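Side-chain contacts in hypothetical protein (Nitrosomonas europaea, PDB 2IN3), which is probably a thiol-disulfide oxidoreductase of the DsbA family, FrnE-like subfamily, and a putative protein disulfide isomerase: residues Ala37-Lys42 / Asp206-Gln211; Leu180-Gly185 / Tyr189-Gly194. All coordinates share one frame; numbering follows the deposited sequence.

Contact 1 (Ala37-Lys42 / Asp206-Gln211)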
loop_
_atom_site.group_PDB
_atom_site.type_symbol
_atom_site.label_atom_id
_atom_site.label_comp_id
_atom_site.label_asym_id
_atom_site.label_seq_id
_atom_site.Cartn_x
_atom_site.Cartn_y
_atom_site.Cartn_z
ATOM N N ALA A 37 -0.452 19.848 4.876
ATOM C CA ALA A 37 -1.196 21.087 5.015
ATOM C C ALA A 37 -1.865 21.484 3.698
ATOM O O ALA A 37 -2.790 22.288 3.703
ATOM C CB ALA A 37 -0.302 22.229 5.536
ATOM N N PHE A 38 -1.443 20.874 2.594
ATOM C CA PHE A 38 -1.832 21.310 1.250
ATOM C C PHE A 38 -2.539 20.225 0.432
ATOM O O PHE A 38 -3.279 20.537 -0.504
ATOM C CB PHE A 38 -0.581 21.775 0.501
ATOM C CG PHE A 38 0.253 22.737 1.300
ATOM C CD1 PHE A 38 -0.228 24.016 1.582
ATOM C CD2 PHE A 38 1.507 22.354 1.791
ATOM C CE1 PHE A 38 0.523 24.915 2.331
ATOM C CE2 PHE A 38 2.266 23.246 2.554
ATOM C CZ PHE A 38 1.771 24.529 2.811
ATOM N N LEU A 39 -2.295 18.967 0.790
ATOM C CA LEU A 39 -2.893 17.816 0.115
ATOM C C LEU A 39 -3.387 16.827 1.169
ATOM O O LEU A 39 -2.718 16.618 2.178
ATOM C CB LEU A 39 -1.845 17.132 -0.780
ATOM C CG LEU A 39 -1.341 17.904 -2.002
ATOM C CD1 LEU A 39 -0.114 17.235 -2.630
ATOM C CD2 LEU A 39 -2.478 18.071 -3.038
ATOM N N THR A 40 -4.562 16.230 0.972
ATOM C CA THR A 40 -4.969 15.153 1.886
ATOM C C THR A 40 -4.490 13.846 1.294
ATOM O O THR A 40 -4.923 13.477 0.201
ATOM C CB THR A 40 -6.479 15.092 2.102
ATOM O OG1 THR A 40 -6.944 16.386 2.512
ATOM C CG2 THR A 40 -6.817 14.060 3.197
ATOM N N VAL A 41 -3.591 13.167 2.000
ATOM C CA VAL A 41 -2.900 11.996 1.430
ATOM C C VAL A 41 -3.635 10.752 1.906
ATOM O O VAL A 41 -3.824 10.564 3.113
ATOM C CB VAL A 41 -1.376 11.911 1.771
ATOM C CG1 VAL A 41 -0.748 10.780 0.961
ATOM C CG2 VAL A 41 -0.634 13.229 1.413
ATOM N N LYS A 42 -4.123 9.947 0.957
ATOM C CA LYS A 42 -4.983 8.799 1.296
ATOM C C LYS A 42 -4.516 7.553 0.541
ATOM O O LYS A 42 -3.865 7.682 -0.462
ATOM C CB LYS A 42 -6.432 9.102 0.942
ATOM C CG LYS A 42 -7.079 10.250 1.728
ATOM C CD LYS A 42 -8.504 10.568 1.266
ATOM C CE LYS A 42 -9.485 9.497 1.638
ATOM N NZ LYS A 42 -10.907 9.962 1.418
ATOM N N ASP A 206 5.382 19.936 -6.376
ATOM C CA ASP A 206 5.561 21.384 -6.341
ATOM C C ASP A 206 4.931 22.044 -7.575
ATOM O O ASP A 206 4.256 23.062 -7.468
ATOM C CB ASP A 206 7.048 21.730 -6.253
ATOM C CG ASP A 206 7.654 21.452 -4.864
ATOM O OD1 ASP A 206 6.901 21.181 -3.896
ATOM O OD2 ASP A 206 8.901 21.562 -4.737
ATOM N N THR A 207 5.194 21.464 -8.750
ATOM C CA THR A 207 4.680 21.997 -10.021
ATOM C C THR A 207 3.160 21.873 -10.090
ATOM O O THR A 207 2.469 22.816 -10.506
ATOM C CB THR A 207 5.378 21.282 -11.228
ATOM O OG1 THR A 207 6.769 21.598 -11.193
ATOM C CG2 THR A 207 4.800 21.739 -12.568
ATOM N N TRP A 208 2.635 20.728 -9.661
ATOM C CA TRP A 208 1.179 20.546 -9.606
ATOM C C TRP A 208 0.540 21.648 -8.750
ATOM O O TRP A 208 -0.369 22.343 -9.214
ATOM C CB TRP A 208 0.754 19.125 -9.122
ATOM C CG TRP A 208 -0.736 18.974 -9.342
ATOM C CD1 TRP A 208 -1.354 18.524 -10.481
ATOM C CD2 TRP A 208 -1.787 19.411 -8.465
ATOM N NE1 TRP A 208 -2.721 18.606 -10.341
ATOM C CE2 TRP A 208 -3.015 19.157 -9.122
ATOM C CE3 TRP A 208 -1.812 19.985 -7.187
ATOM C CZ2 TRP A 208 -4.264 19.466 -8.546
ATOM C CZ3 TRP A 208 -3.055 20.278 -6.603
ATOM C CH2 TRP A 208 -4.261 20.015 -7.287
ATOM N N LEU A 209 1.028 21.829 -7.519
ATOM C CA LEU A 209 0.489 22.887 -6.631
ATOM C C LEU A 209 0.655 24.316 -7.175
ATOM O O LEU A 209 -0.225 25.150 -6.971
ATOM C CB LEU A 209 1.083 22.783 -5.214
ATOM C CG LEU A 209 0.694 21.518 -4.433
ATOM C CD1 LEU A 209 1.753 21.185 -3.369
ATOM C CD2 LEU A 209 -0.734 21.609 -3.851
ATOM N N GLN A 210 1.773 24.585 -7.852
ATOM C CA GLN A 210 2.012 25.892 -8.494
ATOM C C GLN A 210 1.015 26.138 -9.631
ATOM O O GLN A 210 0.467 27.226 -9.752
ATOM C CB GLN A 210 3.450 25.992 -9.034
ATOM C CG GLN A 210 3.718 27.253 -9.908
ATOM C CD GLN A 210 4.998 27.163 -10.742
ATOM O OE1 GLN A 210 5.731 26.172 -10.693
ATOM N NE2 GLN A 210 5.270 28.213 -11.510
ATOM N N GLN A 211 0.784 25.113 -10.453
ATOM C CA GLN A 211 -0.117 25.218 -11.610
ATOM C C GLN A 211 -1.587 25.136 -11.223
ATOM O O GLN A 211 -2.459 25.618 -11.955
ATOM C CB GLN A 211 0.195 24.121 -12.630
ATOM C CG GLN A 211 1.541 24.285 -13.302
ATOM C CD GLN A 211 1.948 23.072 -14.122
ATOM O OE1 GLN A 211 1.441 21.960 -13.926
ATOM N NE2 GLN A 211 2.892 23.278 -15.038
#
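Leu39 and Leu209 reach toward each other tip to tip, CD2 of Leu39 lying 4.0 Å from CD2 of Leu209. Both carry CG anti to the carbonyl carbon (chi1 -67° in Leu39, -66° in Leu209), which sends each isobutyl group out toward the other segment. The same CD2 of Leu39 also meets the indole of Trp208, 4.2 Å from CZ3, so one methyl is lodged between two consecutive residues of the helix. Leu209 CD2 in turn lies in the plane of the Trp208 ring, at its edge. Phe38 joins through its CB, 4.4 Å from Leu209 CD2, and through its backbone O, whereas the ring leads away and takes Ala37 CB over the centre of one face. Branched aliphatic side chains suit this place, since every atom that meets across it is carbon apart from Phe38 O. Pro8 touches both Leu39 and Trp208, and Tyr35 of helix 19-35 packs on Leu209. The contact joins the C-terminal helix 198-211 to the loop leading from helix 19-35 into edge strand 40-45: a helix packed on the loop that enters an edge strand, in a thioredoxin-like domain of the DsbA type.

Contact 2 (Leu180-Gly185 / Tyr189-Gly194). With EDO (1,2-ethanediol), chain F.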
loop_
_atom_site.group_PDB
_atom_site.type_symbol
_atom_site.label_atom_id
_atom_site.label_comp_id
_atom_site.label_asym_id
_atom_site.label_seq_id
_atom_site.Cartn_x
_atom_site.Cartn_y
_atom_site.Cartn_z
ATOM N N LEU A 180 0.849 7.540 -7.800
ATOM C CA LEU A 180 0.321 8.692 -7.083
ATOM C C LEU A 180 -0.548 9.461 -8.052
ATOM O O LEU A 180 -0.127 9.743 -9.193
ATOM C CB LEU A 180 1.471 9.586 -6.588
ATOM C CG LEU A 180 2.210 9.076 -5.329
ATOM C CD1 LEU A 180 3.391 9.982 -5.048
ATOM C CD2 LEU A 180 1.335 9.034 -4.102
ATOM N N VAL A 181 -1.743 9.796 -7.593
ATOM C CA VAL A 181 -2.723 10.544 -8.383
ATOM C C VAL A 181 -3.298 11.656 -7.523
ATOM O O VAL A 181 -3.749 11.405 -6.392
ATOM C CB VAL A 181 -3.899 9.626 -8.874
ATOM C CG1 VAL A 181 -5.031 10.476 -9.498
ATOM C CG2 VAL A 181 -3.399 8.617 -9.880
ATOM N N VAL A 182 -3.300 12.875 -8.063
ATOM C CA VAL A 182 -4.039 13.971 -7.442
ATOM C C VAL A 182 -5.462 14.061 -8.007
ATOM O O VAL A 182 -5.681 14.062 -9.218
ATOM C CB VAL A 182 -3.321 15.345 -7.583
ATOM C CG1 VAL A 182 -4.150 16.440 -6.902
ATOM C CG2 VAL A 182 -1.919 15.299 -6.960
ATOM N N GLU A 183 -6.429 14.105 -7.107
ATOM C CA GLU A 183 -7.813 14.272 -7.487
ATOM C C GLU A 183 -8.258 15.590 -6.896
ATOM O O GLU A 183 -8.216 15.797 -5.673
ATOM C CB GLU A 183 -8.656 13.111 -6.956
ATOM C CG GLU A 183 -10.105 13.181 -7.356
ATOM C CD GLU A 183 -10.819 11.855 -7.196
ATOM O OE1 GLU A 183 -10.709 11.227 -6.111
ATOM O OE2 GLU A 183 -11.504 11.454 -8.169
ATOM N N SER A 184 -8.660 16.489 -7.778
ATOM C CA SER A 184 -9.108 17.796 -7.366
ATOM C C SER A 184 -10.420 18.091 -8.094
ATOM O O SER A 184 -10.446 18.261 -9.322
ATOM C CB SER A 184 -8.044 18.849 -7.672
ATOM O OG SER A 184 -8.524 20.127 -7.311
ATOM N N GLY A 185 -11.508 18.098 -7.325
ATOM C CA GLY A 185 -12.844 18.339 -7.866
ATOM C C GLY A 185 -13.164 17.207 -8.813
ATOM O O GLY A 185 -13.090 16.039 -8.441
ATOM N N TYR A 189 -5.066 13.779 -11.903
ATOM C CA TYR A 189 -3.763 14.050 -12.474
ATOM C C TYR A 189 -2.811 12.963 -12.029
ATOM O O TYR A 189 -2.627 12.748 -10.831
ATOM C CB TYR A 189 -3.247 15.392 -11.970
ATOM C CG TYR A 189 -4.174 16.543 -12.227
ATOM C CD1 TYR A 189 -4.004 17.341 -13.354
ATOM C CD2 TYR A 189 -5.202 16.857 -11.340
ATOM C CE1 TYR A 189 -4.839 18.395 -13.605
ATOM C CE2 TYR A 189 -6.044 17.929 -11.583
ATOM C CZ TYR A 189 -5.854 18.691 -12.722
ATOM O OH TYR A 189 -6.675 19.765 -13.011
ATOM N N LEU A 190 -2.202 12.281 -12.987
ATOM C CA LEU A 190 -1.251 11.238 -12.654
ATOM C C LEU A 190 0.075 11.891 -12.312
ATOM O O LEU A 190 0.622 12.644 -13.129
ATOM C CB LEU A 190 -1.107 10.273 -13.837
ATOM C CG LEU A 190 -0.206 9.051 -13.702
ATOM C CD1 LEU A 190 -0.676 8.146 -12.569
ATOM C CD2 LEU A 190 -0.159 8.319 -15.052
ATOM N N ILE A 191 0.576 11.644 -11.102
ATOM C CA ILE A 191 1.877 12.193 -10.668
ATOM C C ILE A 191 3.030 11.245 -11.020
ATOM O O ILE A 191 3.973 11.661 -11.698
ATOM C CB ILE A 191 1.897 12.568 -9.150
ATOM C CG1 ILE A 191 0.792 13.572 -8.801
ATOM C CG2 ILE A 191 3.266 13.136 -8.711
ATOM C CD1 ILE A 191 0.911 14.956 -9.485
ATOM N N THR A 192 2.940 9.978 -10.599
ATOM C CA THR A 192 3.989 8.978 -10.881
ATOM C C THR A 192 3.346 7.613 -10.984
ATOM O O THR A 192 2.291 7.390 -10.382
ATOM C CB THR A 192 5.113 8.935 -9.745
ATOM O OG1 THR A 192 6.146 8.000 -10.096
ATOM C CG2 THR A 192 4.569 8.497 -8.426
ATOM N N THR A 193 3.958 6.696 -11.730
ATOM C CA THR A 193 3.427 5.321 -11.773
ATOM C C THR A 193 4.467 4.255 -11.490
ATOM O O THR A 193 4.552 3.260 -12.227
ATOM C CB THR A 193 2.827 4.940 -13.127
ATOM O OG1 THR A 193 3.848 5.059 -14.118
ATOM C CG2 THR A 193 1.660 5.822 -13.473
ATOM N N GLY A 194 5.248 4.446 -10.437
ATOM C CA GLY A 194 6.361 3.571 -10.114
ATOM C C GLY A 194 7.176 4.278 -9.061
ATOM O O GLY A 194 6.955 5.467 -8.803
HETATM C C1 EDO F . 8.820 2.572 -14.852
HETATM O O1 EDO F . 9.091 2.361 -13.456
HETATM C C2 EDO F . 7.301 2.655 -15.070
HETATM O O2 EDO F . 6.755 3.776 -14.342
#
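Leu180 holds CG anti to the carbonyl carbon (chi1 -78°), while in Thr192, with OG1 anti to N, CG2 falls between N and the carbonyl carbon. Thus the threonine methyl packs against the leucine, 3.8 Å from Leu180 CB, and OG1 donates to Gly194 O at 3.0 Å. Threonine fits because its two branches do different work; a serine here would lack CG2 and would probably open a gap beside Leu180 CB and CD1.

In Val182, the methyl lying anti to the carbonyl carbon, CG2, crosses Ile191 and comes 3.7 Å from its CG1. On the other face of the hairpin, Leu190 CD1 crosses Val181 CG2. The ring of Tyr189 brings CD2 to 3.5 Å from Val182 O, which sits at the ring edge near its plane.

The strands are antiparallel. Val182 and Tyr189 form a hydrogen-bonded pair joined by two bonds, Tyr189 N reaching Val182 O at 2.8 Å. Beyond the non-hydrogen-bonded pair Val181-Leu190, the register slips in a classic beta bulge: Ile191 and Thr192 both face Leu180. Leu180 O receives Ile191 N at 2.8 Å and, weakly, Thr192 N, while Leu180 N is satisfied by Thr192 O. Past the strand, Thr193 holds a 1,2-ethanediol, probably from the crystallisation liquor, through its O and OG1.

The hairpin forms one edge of the mixed sheet, its inner strand 179-184 pairing antiparallel with strand 9-14. Helix 198-211 packs on the Val182 and Thr192 face, where Leu204 touches Ile191 and Leu201 touches Thr192, while Trp172 and Ile174 approach Val181.

How the contacts relate
Contacts 1 and 2 have centres about 10 Å apart and meet at one residue: the indole of Trp208 in helix 198-211 packs on Tyr189, edge to face, and on Val182 and Ser184. Along the chain the hairpin of contact 2 is nested within the loop closed by contact 1, and strand 187-192 is followed in the chain by helix 198-211. Both reach the same four-stranded sheet, whose outermost strands are 40-45 and 187-192. The helix touches the hairpin at one edge and the loop entering the opposite edge strand, so in this thioredoxin-like domain the C-terminal helix lies against parts of the chain that are far apart in sequence.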